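Local structure of glycogen synthase (Cyanobacterium sp. CLg1, 6GNF) at residues Ala337-Cys342 against Lys415-Ile420; Ile350-Ile356 against Asn379-Leu385; Gly423-Cys427 against Ala502-Tyr506; Met444-Pro450 against Cys518-Val523. The protein is a bacterial glycogen synthase, a two-domain glycosyltransferase of the GT-B type, modelled here with ADP in the cleft between its Rossmann-like halves. All blocks are in the same frame, centred on the assembly; numbering follows the deposited sequence.

All four contacts belong to the C-terminal Rossmann-like domain and are mainly buried. Contact 2 is the most regular, a pair of parallel strands joined by backbone hydrogen bonds, with its C-terminal end at ADP. Contact 1 lays two helices against one face of the sheet to which these strands belong; its interior is apolar, and an exposed lysine-glutamate pair lies at the margin. Contacts 3 and 4 carry the same sheet onward through strands 426-429 and 449-452, which are neighbours. In contact 3 a tyrosine reaches a helix, partly through a water; in contact 4 two helix C-terminal turns lie side by side, packed by methionine and cysteine side chains. Contact 2 rests on backbone bonds, the other three mostly on side chains.

Contact 1 of 4, residues Ala337-Cys342 against Lys415-Ile420; sequences ALQKEC and KLAHFI
Leu338 and Phe419 bring together two helices, 327-341 and 414-423, that lie on one face of the parallel sheet in a Rossmann-like domain. The segment axes come within 10.0 Å at 132°, so the two segments run in broadly opposed directions and side chains meet between them. Phe419 sets out toward the other helix, and its ring reaches Ala337, whose CB is 4.1 Å from Phe419 CE2. Leu338 turns in from the flank. With its CG trans to the backbone nitrogen (chi1 179°), the two methyls are carried across to the other helix: CD2 sits 3.7 Å from Phe419 O, while CD1 meets Phe419 CB and lies 3.7 Å from Ile420 CG1. Leu416 extends one branch alongside Glu341 and Cys342, its CD1 4.2 Å from Glu341 CG and 4.4 Å from Cys342 SG. Beneath this layer, Leu338 rests on Leu352 and Ile420 on Val383 of the sheet, and Leu319 covers Phe419 and Ala337. Ala417, on the same helix as Leu416, touches ADP. At the solvent margin the chains of Glu341 and Lys415 approach at about a right angle, Glu341 bent at chi2 and Lys415 at its last torsion, and a long salt bridge of 3.5 Å joins Glu341 OE2 to Lys415 NZ.

Contact 2 of 4, residues Ile350-Ile356 against Asn379-Leu385; sequences IPLFGFI and NCQVVIL. With ADP (adenosine-5'-diphosphate), chain F.
Phe353 and Gln381 are at the start of a run of five backbone hydrogen bonds that joins strands 352-356 and 381-385 in parallel. Gln381 N donates to Pro351 O, Phe353 N to Gln381 O at 2.8 Å and 176°, Val383 N to Phe353 O, Phe355 N to Val383 O, and Leu385 N to Phe355 O. Phe353 and Phe355 thus use both N and O toward this neighbour, as do Gln381 and Val383 in return.

Side chains pack both in register and diagonally. Phe353 turns its ring edge diagonally to Cys380, with CE1 3.9 Å from Cys380 CB; the Cys380 sulfur is set obliquely to the ring, 5.0 Å from SG to the Phe353 centroid. Further along, in register, Phe355 CD1 touches Ile384 CG2 at 3.5 Å. On the face of Leu352 and Gln381, another register pair, Leu352 CD1 lies 3.4 Å from Gln381 OE1; from the loop before the strand, Ile350 CG2 packs diagonally on Gln381 CG. The extended Gln381 chain is anchored beyond these, its NE2 donating to Thr345 O and its OE1 bonded to Gln339 NE2. At the C-terminal ends, Ile356 CG2 and Leu385 CD2 meet the adenine of ADP, 3.6 Å from C4 and 3.7 Å from N1 respectively.

Helix 414-423, through Ile420, packs on Ile356 and Leu385. Helix 365-370 lies against Phe355, Val382 and Ile384, and helix 485-503 against Phe353. Strands 426-429 and 406-409 continue the sheet beyond 352-356 and 381-385, respectively.

Contact 3 of 4, residues Gly423-Cys427 against Ala502-Tyr506; sequences GADYC and ALQEY
Tyr426 and Tyr506 are brought together by two different first torsions: Tyr426 has CG trans to its own carbonyl carbon (chi1 -61°), whereas Tyr506 has CG trans to its backbone nitrogen (chi1 176°). The first sends the Tyr426 ring out from the strand into the corner formed by the C-terminal part of helix 485-503 and the chain that follows it; the second swings the Tyr506 ring back toward the strand. Tyr426 OH ends up at the edge of the Tyr506 ring, near its plane and 3.5 Å from Tyr506 CD1. Two further apolar groups touch the Tyr426 ring: CE1 lies 3.8 Å from Ala502 CB and CE2 4.1 Å from Leu503 CD2.

A water lying in the Tyr426 ring plane is hydrogen-bonded to Tyr426 OH at 2.7 Å and donates to Ala502 O at 2.9 Å, tying the strand to a carbonyl of helix 485-503. That same carbonyl accepts Glu505 N as the chain turns away. Asp425 meets Tyr506 from another direction, its OD2 3.6 Å from Tyr506 CE1, with carboxylate and ring planes 50° apart. Its OD2 forms a salt bridge with Lys335 and accepts Leu352 N, so the carboxylate is held from outside this pair.

In the parallel sheet of the Rossmann-like C-terminal domain, strand 426-429 runs between strands 352-356 and 449-452, so this contact joins the C-terminal part of helix 485-503 to a strand inside the sheet. The Tyr426 ring stacks with Phe353 on one neighbouring strand and touches Val451 on the other, while Phe511 of helix 509-520 meets both tyrosines.

Contact 4 of 4, residues Met444-Pro450 against Cys518-Val523; sequences MMYGTIP and CMANDV
Met444 runs alongside Cys518 and then out to Asn521 and Val523. Its CB lies 3.8 Å from Cys518 O and close to Cys518 CB. The next atom, CG, meets sulfur, at 3.7 Å from Cys518 SG. The chain is extended to SD and bends there (chi3 -74°). The thioether sulfur takes a weak hydrogen bond from Asn521 ND2, 3.5 Å from Met444 SD and with an angle of 143° at the hydrogen. The terminal CE also lies beside Asn521 ND2 and faces Val523 CG1 more loosely, at 4.4 Å. Phe466 of a nearby loop touches both Met444 and Asn521.

Helix 439-445 closes in a Schellman motif, with positive phi at Gly447 and two bonds back into the last turn, one of them Gly447 N to Met444 O. The C-terminal turns of helices 439-445 and 509-520 lie side by side here. Met519 lays its CG against the Gly447 backbone, 3.4 Å from Gly447 N, where glycine presents no side chain, and its CE reaches Met445 O at 3.7 Å. After the turn the chain enters strand 449-452 of the Rossmann-like sheet, where Ile449 CG1 and Pro450 CD meet the Cys518 sulfur at longer range. Met445 sets out away from 518-523, yet Met445 CG comes to 3.7 Å from Val523 CG2.

Contact 1 of 4, residues Ala337-Cys342 against Lys415-Ile420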
# COMPACT_ATOMS: atom_id res chain seq x y z
N ALA A 337 -29.16 5.89 0.73
CA ALA A 337 -28.44 6.93 0.00
C ALA A 337 -27.50 6.35 -1.06
O ALA A 337 -27.44 6.84 -2.19
CB ALA A 337 -27.66 7.81 0.97
N LEU A 338 -26.77 5.30 -0.69
CA LEU A 338 -25.89 4.59 -1.62
C LEU A 338 -26.69 3.99 -2.76
O LEU A 338 -26.34 4.16 -3.93
CB LEU A 338 -25.13 3.48 -0.89
CG LEU A 338 -24.17 2.60 -1.70
CD1 LEU A 338 -23.07 3.43 -2.34
CD2 LEU A 338 -23.58 1.53 -0.81
N GLN A 339 -27.77 3.31 -2.42
CA GLN A 339 -28.64 2.70 -3.41
C GLN A 339 -29.11 3.71 -4.44
O GLN A 339 -29.02 3.46 -5.65
CB GLN A 339 -29.84 2.02 -2.74
CG GLN A 339 -29.46 0.74 -2.01
CD GLN A 339 -30.60 0.10 -1.27
OE1 GLN A 339 -31.52 0.77 -0.80
NE2 GLN A 339 -30.55 -1.22 -1.13
N LYS A 340 -29.65 4.84 -3.97
CA LYS A 340 -30.10 5.90 -4.87
C LYS A 340 -28.95 6.49 -5.68
O LYS A 340 -29.10 6.72 -6.88
CB LYS A 340 -30.80 7.02 -4.10
CG LYS A 340 -31.03 8.27 -4.93
CD LYS A 340 -32.20 9.09 -4.45
CE LYS A 340 -32.53 10.18 -5.46
NZ LYS A 340 -31.39 11.12 -5.65
N GLU A 341 -27.82 6.74 -5.04
CA GLU A 341 -26.67 7.31 -5.74
C GLU A 341 -26.22 6.43 -6.92
O GLU A 341 -25.76 6.93 -7.93
CB GLU A 341 -25.50 7.50 -4.77
CG GLU A 341 -24.37 8.38 -5.29
CD GLU A 341 -24.69 9.86 -5.29
OE1 GLU A 341 -25.87 10.25 -5.14
OE2 GLU A 341 -23.73 10.64 -5.42
N CYS A 342 -26.38 5.11 -6.77
CA CYS A 342 -25.88 4.16 -7.76
C CYS A 342 -26.94 3.71 -8.76
O CYS A 342 -26.67 2.88 -9.62
CB CYS A 342 -25.29 2.95 -7.04
SG CYS A 342 -23.83 3.35 -6.04
N LYS A 415 -15.68 10.60 -2.10
CA LYS A 415 -17.07 10.72 -1.67
C LYS A 415 -17.83 9.40 -1.82
O LYS A 415 -18.52 8.97 -0.90
CB LYS A 415 -17.77 11.84 -2.44
CG LYS A 415 -19.21 12.09 -2.05
CD LYS A 415 -19.68 13.44 -2.58
CE LYS A 415 -21.16 13.67 -2.35
NZ LYS A 415 -22.01 12.88 -3.30
N LEU A 416 -17.70 8.76 -2.99
CA LEU A 416 -18.40 7.51 -3.24
C LEU A 416 -17.80 6.36 -2.43
O LEU A 416 -18.51 5.45 -2.00
CB LEU A 416 -18.39 7.17 -4.73
CG LEU A 416 -19.30 6.02 -5.17
CD1 LEU A 416 -20.76 6.31 -4.86
CD2 LEU A 416 -19.13 5.72 -6.65
N ALA A 417 -16.49 6.39 -2.21
CA ALA A 417 -15.86 5.41 -1.33
C ALA A 417 -16.48 5.46 0.07
O ALA A 417 -16.79 4.43 0.66
CB ALA A 417 -14.35 5.65 -1.26
N HIS A 418 -16.69 6.68 0.57
CA HIS A 418 -17.30 6.88 1.87
C HIS A 418 -18.74 6.36 1.88
O HIS A 418 -19.15 5.65 2.80
CB HIS A 418 -17.22 8.35 2.28
CG HIS A 418 -15.89 8.74 2.85
ND1 HIS A 418 -15.59 8.60 4.19
CD2 HIS A 418 -14.78 9.24 2.26
CE1 HIS A 418 -14.35 9.00 4.40
NE2 HIS A 418 -13.84 9.40 3.25
N PHE A 419 -19.50 6.72 0.85
CA PHE A 419 -20.86 6.22 0.70
C PHE A 419 -20.92 4.68 0.72
O PHE A 419 -21.85 4.10 1.29
CB PHE A 419 -21.49 6.72 -0.60
CG PHE A 419 -22.22 8.03 -0.47
CD1 PHE A 419 -21.56 9.17 -0.02
CD2 PHE A 419 -23.55 8.14 -0.85
CE1 PHE A 419 -22.22 10.38 0.08
CE2 PHE A 419 -24.22 9.35 -0.75
CZ PHE A 419 -23.55 10.47 -0.29
N ILE A 420 -19.95 4.04 0.07
CA ILE A 420 -19.94 2.57 -0.03
C ILE A 420 -19.60 1.93 1.31
O ILE A 420 -20.26 0.99 1.75
CB ILE A 420 -18.96 2.08 -1.12
CG1 ILE A 420 -19.54 2.39 -2.51
CG2 ILE A 420 -18.71 0.58 -1.01
CD1 ILE A 420 -18.49 2.44 -3.60

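Contact 2 of 4, residues Ile350-Ile356 against Asn379-Leu385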
# COMPACT_ATOMS: atom_id res chain seq x y z
N ILE A 350 -32.36 -5.52 1.10
CA ILE A 350 -31.54 -6.25 0.14
C ILE A 350 -30.08 -6.13 0.54
O ILE A 350 -29.57 -5.01 0.61
CB ILE A 350 -31.72 -5.72 -1.30
CG1 ILE A 350 -33.15 -5.96 -1.77
CG2 ILE A 350 -30.74 -6.40 -2.25
CD1 ILE A 350 -33.54 -5.16 -3.00
N PRO A 351 -29.39 -7.27 0.78
CA PRO A 351 -27.99 -7.19 1.21
C PRO A 351 -27.11 -6.60 0.12
O PRO A 351 -27.21 -7.01 -1.04
CB PRO A 351 -27.62 -8.65 1.49
CG PRO A 351 -28.57 -9.45 0.67
CD PRO A 351 -29.84 -8.66 0.60
N LEU A 352 -26.24 -5.66 0.49
CA LEU A 352 -25.41 -4.95 -0.47
C LEU A 352 -23.93 -5.22 -0.22
O LEU A 352 -23.45 -5.08 0.90
CB LEU A 352 -25.69 -3.45 -0.41
CG LEU A 352 -25.14 -2.62 -1.57
CD1 LEU A 352 -26.05 -1.44 -1.87
CD2 LEU A 352 -23.73 -2.12 -1.32
N PHE A 353 -23.22 -5.59 -1.29
CA PHE A 353 -21.77 -5.81 -1.27
C PHE A 353 -21.05 -4.66 -1.96
O PHE A 353 -21.46 -4.23 -3.03
CB PHE A 353 -21.42 -7.11 -2.01
CG PHE A 353 -21.88 -8.35 -1.31
CD1 PHE A 353 -23.16 -8.83 -1.49
CD2 PHE A 353 -21.01 -9.06 -0.49
CE1 PHE A 353 -23.58 -9.99 -0.85
CE2 PHE A 353 -21.42 -10.22 0.15
CZ PHE A 353 -22.71 -10.69 -0.03
N GLY A 354 -19.98 -4.17 -1.35
CA GLY A 354 -19.20 -3.07 -1.90
C GLY A 354 -17.74 -3.43 -2.13
O GLY A 354 -17.10 -4.02 -1.26
N PHE A 355 -17.22 -3.07 -3.30
CA PHE A 355 -15.80 -3.24 -3.60
C PHE A 355 -15.17 -1.89 -3.90
O PHE A 355 -15.73 -1.08 -4.64
CB PHE A 355 -15.61 -4.17 -4.80
CG PHE A 355 -14.20 -4.21 -5.32
CD1 PHE A 355 -13.75 -3.26 -6.23
CD2 PHE A 355 -13.31 -5.20 -4.91
CE1 PHE A 355 -12.45 -3.29 -6.71
CE2 PHE A 355 -12.01 -5.23 -5.39
CZ PHE A 355 -11.58 -4.28 -6.29
N ILE A 356 -14.01 -1.64 -3.31
CA ILE A 356 -13.24 -0.44 -3.62
C ILE A 356 -11.79 -0.87 -3.80
O ILE A 356 -11.20 -1.40 -2.88
CB ILE A 356 -13.30 0.60 -2.50
CG1 ILE A 356 -14.75 0.87 -2.07
CG2 ILE A 356 -12.64 1.90 -2.96
CD1 ILE A 356 -14.87 1.65 -0.79
N ASN A 379 -29.74 -12.75 -4.89
CA ASN A 379 -30.65 -11.67 -4.45
C ASN A 379 -29.94 -10.62 -3.61
O ASN A 379 -30.33 -10.34 -2.48
CB ASN A 379 -31.85 -12.23 -3.68
CG ASN A 379 -32.73 -13.10 -4.53
OD1 ASN A 379 -32.95 -14.28 -4.22
ND2 ASN A 379 -33.26 -12.54 -5.61
N CYS A 380 -28.88 -10.06 -4.18
CA CYS A 380 -28.09 -9.04 -3.50
C CYS A 380 -27.77 -7.91 -4.46
O CYS A 380 -28.07 -7.99 -5.65
CB CYS A 380 -26.79 -9.65 -2.97
SG CYS A 380 -25.69 -10.29 -4.26
N GLN A 381 -27.16 -6.85 -3.93
CA GLN A 381 -26.68 -5.75 -4.75
C GLN A 381 -25.17 -5.68 -4.66
O GLN A 381 -24.58 -6.08 -3.66
CB GLN A 381 -27.33 -4.44 -4.32
CG GLN A 381 -28.79 -4.34 -4.74
CD GLN A 381 -29.48 -3.08 -4.24
OE1 GLN A 381 -28.86 -2.24 -3.59
NE2 GLN A 381 -30.77 -2.96 -4.54
N VAL A 382 -24.53 -5.20 -5.73
CA VAL A 382 -23.08 -5.08 -5.79
C VAL A 382 -22.69 -3.72 -6.34
O VAL A 382 -23.17 -3.30 -7.39
CB VAL A 382 -22.43 -6.16 -6.68
CG1 VAL A 382 -20.91 -6.01 -6.68
CG2 VAL A 382 -22.83 -7.55 -6.21
N VAL A 383 -21.80 -3.04 -5.63
CA VAL A 383 -21.26 -1.77 -6.08
C VAL A 383 -19.75 -1.91 -6.18
O VAL A 383 -19.12 -2.43 -5.26
CB VAL A 383 -21.63 -0.63 -5.11
CG1 VAL A 383 -21.03 0.68 -5.58
CG2 VAL A 383 -23.15 -0.51 -5.00
N ILE A 384 -19.19 -1.47 -7.30
CA ILE A 384 -17.77 -1.64 -7.59
C ILE A 384 -17.11 -0.32 -7.98
O ILE A 384 -17.52 0.31 -8.95
CB ILE A 384 -17.55 -2.65 -8.74
CG1 ILE A 384 -18.43 -3.89 -8.56
CG2 ILE A 384 -16.09 -3.06 -8.82
CD1 ILE A 384 -18.51 -4.75 -9.81
N LEU A 385 -16.10 0.09 -7.22
CA LEU A 385 -15.41 1.35 -7.46
C LEU A 385 -13.91 1.10 -7.63
O LEU A 385 -13.27 0.57 -6.74
CB LEU A 385 -15.65 2.30 -6.28
CG LEU A 385 -14.91 3.64 -6.29
CD1 LEU A 385 -15.37 4.51 -7.45
CD2 LEU A 385 -15.08 4.37 -4.96
PB ADP F . -3.57 -1.20 -2.02
O1B ADP F . -3.05 -2.59 -2.29
O2B ADP F . -2.69 -0.41 -1.10
O3B ADP F . -4.02 -0.48 -3.26
PA ADP F . -5.19 -1.08 0.36
O1A ADP F . -3.99 -1.39 1.25
O2A ADP F . -6.57 -1.61 0.70
O3A ADP F . -4.91 -1.50 -1.18
O5' ADP F . -5.31 0.53 0.22
C5' ADP F . -6.00 1.13 -0.89
C4' ADP F . -6.65 2.42 -0.38
O4' ADP F . -7.10 3.25 -1.45
C3' ADP F . -7.86 2.11 0.47
O3' ADP F . -7.82 2.97 1.61
C2' ADP F . -9.04 2.39 -0.43
O2' ADP F . -10.11 2.90 0.36
C1' ADP F . -8.52 3.41 -1.42
N9 ADP F . -9.01 3.29 -2.82
C8 ADP F . -8.65 2.36 -3.73
N7 ADP F . -9.26 2.57 -4.93
C5 ADP F . -10.03 3.67 -4.80
C6 ADP F . -10.94 4.46 -5.66
N6 ADP F . -11.17 4.10 -6.94
N1 ADP F . -11.54 5.54 -5.12
C2 ADP F . -11.34 5.92 -3.85
N3 ADP F . -10.52 5.25 -3.02
C4 ADP F . -9.85 4.15 -3.42

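Contact 3 of 4, residues Gly423-Cys427 against Ala502-Tyr506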
# COMPACT_ATOMS: atom_id res chain seq x y z
N GLY A 423 -22.63 2.65 3.61
CA GLY A 423 -23.92 2.15 3.12
C GLY A 423 -23.99 0.66 2.91
O GLY A 423 -25.05 0.05 3.09
N ALA A 424 -22.88 0.06 2.51
CA ALA A 424 -22.84 -1.37 2.22
C ALA A 424 -22.98 -2.20 3.50
O ALA A 424 -22.57 -1.77 4.57
CB ALA A 424 -21.54 -1.74 1.51
N ASP A 425 -23.54 -3.39 3.35
CA ASP A 425 -23.59 -4.36 4.44
C ASP A 425 -22.30 -5.13 4.52
O ASP A 425 -21.85 -5.51 5.61
CB ASP A 425 -24.74 -5.32 4.22
CG ASP A 425 -26.06 -4.62 4.21
OD1 ASP A 425 -26.29 -3.83 5.15
OD2 ASP A 425 -26.87 -4.86 3.28
N TYR A 426 -21.70 -5.38 3.36
CA TYR A 426 -20.50 -6.19 3.26
C TYR A 426 -19.40 -5.50 2.45
O TYR A 426 -19.68 -4.83 1.46
CB TYR A 426 -20.86 -7.54 2.63
CG TYR A 426 -21.86 -8.33 3.44
CD1 TYR A 426 -21.48 -8.95 4.63
CD2 TYR A 426 -23.18 -8.45 3.04
CE1 TYR A 426 -22.39 -9.68 5.38
CE2 TYR A 426 -24.11 -9.17 3.79
CZ TYR A 426 -23.71 -9.79 4.96
OH TYR A 426 -24.62 -10.52 5.70
N CYS A 427 -18.16 -5.69 2.88
CA CYS A 427 -16.98 -5.21 2.17
C CYS A 427 -16.31 -6.39 1.47
O CYS A 427 -15.74 -7.27 2.12
CB CYS A 427 -16.02 -4.55 3.15
SG CYS A 427 -14.43 -4.13 2.45
N ALA A 502 -21.83 -15.62 4.20
CA ALA A 502 -22.25 -14.37 4.83
C ALA A 502 -23.76 -14.16 4.75
O ALA A 502 -24.38 -13.74 5.72
CB ALA A 502 -21.53 -13.19 4.20
N LEU A 503 -24.33 -14.44 3.58
CA LEU A 503 -25.76 -14.21 3.35
C LEU A 503 -26.64 -15.15 4.18
O LEU A 503 -27.77 -14.82 4.49
CB LEU A 503 -26.12 -14.33 1.87
CG LEU A 503 -25.60 -13.21 0.96
CD1 LEU A 503 -25.96 -13.50 -0.49
CD2 LEU A 503 -26.15 -11.85 1.38
N GLN A 504 -26.11 -16.32 4.54
CA GLN A 504 -26.80 -17.24 5.43
C GLN A 504 -27.14 -16.59 6.77
O GLN A 504 -28.12 -16.96 7.40
CB GLN A 504 -25.93 -18.46 5.70
CG GLN A 504 -25.79 -19.41 4.52
CD GLN A 504 -26.81 -20.53 4.55
OE1 GLN A 504 -27.85 -20.42 5.20
NE2 GLN A 504 -26.54 -21.60 3.81
N GLU A 505 -26.34 -15.62 7.20
CA GLU A 505 -26.57 -14.91 8.46
C GLU A 505 -27.17 -13.52 8.29
O GLU A 505 -27.51 -12.87 9.28
CB GLU A 505 -25.27 -14.79 9.25
CG GLU A 505 -24.74 -16.10 9.81
CD GLU A 505 -23.49 -15.92 10.64
OE1 GLU A 505 -22.76 -16.92 10.80
OE2 GLU A 505 -23.21 -14.80 11.13
N TYR A 506 -27.31 -13.05 7.05
CA TYR A 506 -27.78 -11.68 6.82
C TYR A 506 -29.13 -11.44 7.49
O TYR A 506 -30.06 -12.23 7.32
CB TYR A 506 -27.89 -11.38 5.32
CG TYR A 506 -28.46 -10.00 5.04
CD1 TYR A 506 -27.73 -8.85 5.34
CD2 TYR A 506 -29.73 -9.85 4.50
CE1 TYR A 506 -28.25 -7.59 5.10
CE2 TYR A 506 -30.26 -8.59 4.26
CZ TYR A 506 -29.52 -7.47 4.57
OH TYR A 506 -30.00 -6.21 4.34
O HOH W 1 -23.77 -11.87 7.87

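Contact 4 of 4, residues Met444-Pro450 against Cys518-Val523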
# COMPACT_ATOMS: atom_id res chain seq x y z
N MET A 444 -14.86 -2.26 9.07
CA MET A 444 -15.21 -2.70 10.42
C MET A 444 -15.54 -1.53 11.34
O MET A 444 -16.45 -1.63 12.15
CB MET A 444 -14.12 -3.59 11.01
CG MET A 444 -14.08 -4.97 10.36
SD MET A 444 -12.93 -6.14 11.11
CE MET A 444 -11.36 -5.50 10.55
N MET A 445 -14.83 -0.42 11.22
CA MET A 445 -15.14 0.76 12.04
C MET A 445 -16.53 1.32 11.74
O MET A 445 -17.13 1.96 12.59
CB MET A 445 -14.11 1.87 11.83
CG MET A 445 -12.76 1.57 12.42
SD MET A 445 -11.55 2.88 12.05
CE MET A 445 -12.21 4.23 13.03
N TYR A 446 -17.03 1.07 10.53
CA TYR A 446 -18.37 1.49 10.12
C TYR A 446 -19.45 0.42 10.36
O TYR A 446 -20.60 0.62 10.03
CB TYR A 446 -18.37 1.91 8.64
CG TYR A 446 -17.74 3.27 8.38
CD1 TYR A 446 -16.38 3.46 8.52
CD2 TYR A 446 -18.52 4.35 7.97
CE1 TYR A 446 -15.80 4.70 8.29
CE2 TYR A 446 -17.95 5.59 7.73
CZ TYR A 446 -16.58 5.76 7.89
OH TYR A 446 -15.98 6.99 7.66
N GLY A 447 -19.06 -0.73 10.92
CA GLY A 447 -19.99 -1.83 11.15
C GLY A 447 -20.32 -2.59 9.88
O GLY A 447 -21.32 -3.29 9.80
N THR A 448 -19.45 -2.45 8.89
CA THR A 448 -19.62 -3.11 7.60
C THR A 448 -18.75 -4.36 7.62
O THR A 448 -17.55 -4.29 7.90
CB THR A 448 -19.23 -2.16 6.45
OG1 THR A 448 -20.13 -1.04 6.44
CG2 THR A 448 -19.30 -2.85 5.10
N ILE A 449 -19.35 -5.50 7.29
CA ILE A 449 -18.73 -6.80 7.53
C ILE A 449 -17.86 -7.25 6.36
O ILE A 449 -18.36 -7.38 5.24
CB ILE A 449 -19.82 -7.86 7.79
CG1 ILE A 449 -20.52 -7.55 9.12
CG2 ILE A 449 -19.21 -9.25 7.82
CD1 ILE A 449 -21.84 -8.28 9.31
N PRO A 450 -16.56 -7.52 6.62
CA PRO A 450 -15.70 -7.99 5.54
C PRO A 450 -16.00 -9.41 5.06
O PRO A 450 -16.24 -10.31 5.87
CB PRO A 450 -14.29 -7.93 6.15
CG PRO A 450 -14.40 -7.04 7.34
CD PRO A 450 -15.79 -7.23 7.84
N CYS A 518 -17.61 -5.71 15.11
CA CYS A 518 -16.75 -5.01 14.17
C CYS A 518 -16.48 -3.59 14.64
O CYS A 518 -15.34 -3.14 14.62
CB CYS A 518 -17.37 -4.98 12.77
SG CYS A 518 -17.16 -6.51 11.83
N MET A 519 -17.53 -2.87 15.04
CA MET A 519 -17.36 -1.47 15.47
C MET A 519 -16.53 -1.36 16.75
O MET A 519 -15.84 -0.37 16.95
CB MET A 519 -18.71 -0.77 15.63
CG MET A 519 -19.43 -0.53 14.31
SD MET A 519 -20.88 0.52 14.46
CE MET A 519 -20.11 2.12 14.72
N ALA A 520 -16.59 -2.38 17.60
CA ALA A 520 -15.81 -2.40 18.85
C ALA A 520 -14.36 -2.82 18.62
O ALA A 520 -13.54 -2.70 19.53
CB ALA A 520 -16.46 -3.33 19.85
N ASN A 521 -14.05 -3.32 17.42
CA ASN A 521 -12.72 -3.79 17.07
C ASN A 521 -11.73 -2.64 16.91
O ASN A 521 -11.90 -1.79 16.04
CB ASN A 521 -12.78 -4.59 15.77
CG ASN A 521 -11.47 -5.29 15.44
OD1 ASN A 521 -10.66 -5.53 16.32
ND2 ASN A 521 -11.28 -5.62 14.16
N ASP A 522 -10.70 -2.61 17.75
CA ASP A 522 -9.71 -1.54 17.72
C ASP A 522 -8.67 -1.81 16.63
O ASP A 522 -7.91 -2.77 16.70
CB ASP A 522 -9.04 -1.41 19.09
CG ASP A 522 -7.95 -0.35 19.12
OD1 ASP A 522 -8.02 0.65 18.36
OD2 ASP A 522 -7.01 -0.52 19.92
N VAL A 523 -8.68 -0.97 15.60
CA VAL A 523 -7.77 -1.10 14.47
C VAL A 523 -6.87 0.14 14.33
O VAL A 523 -6.41 0.46 13.23
CB VAL A 523 -8.55 -1.37 13.15
CG1 VAL A 523 -9.18 -2.74 13.18
CG2 VAL A 523 -9.61 -0.31 12.90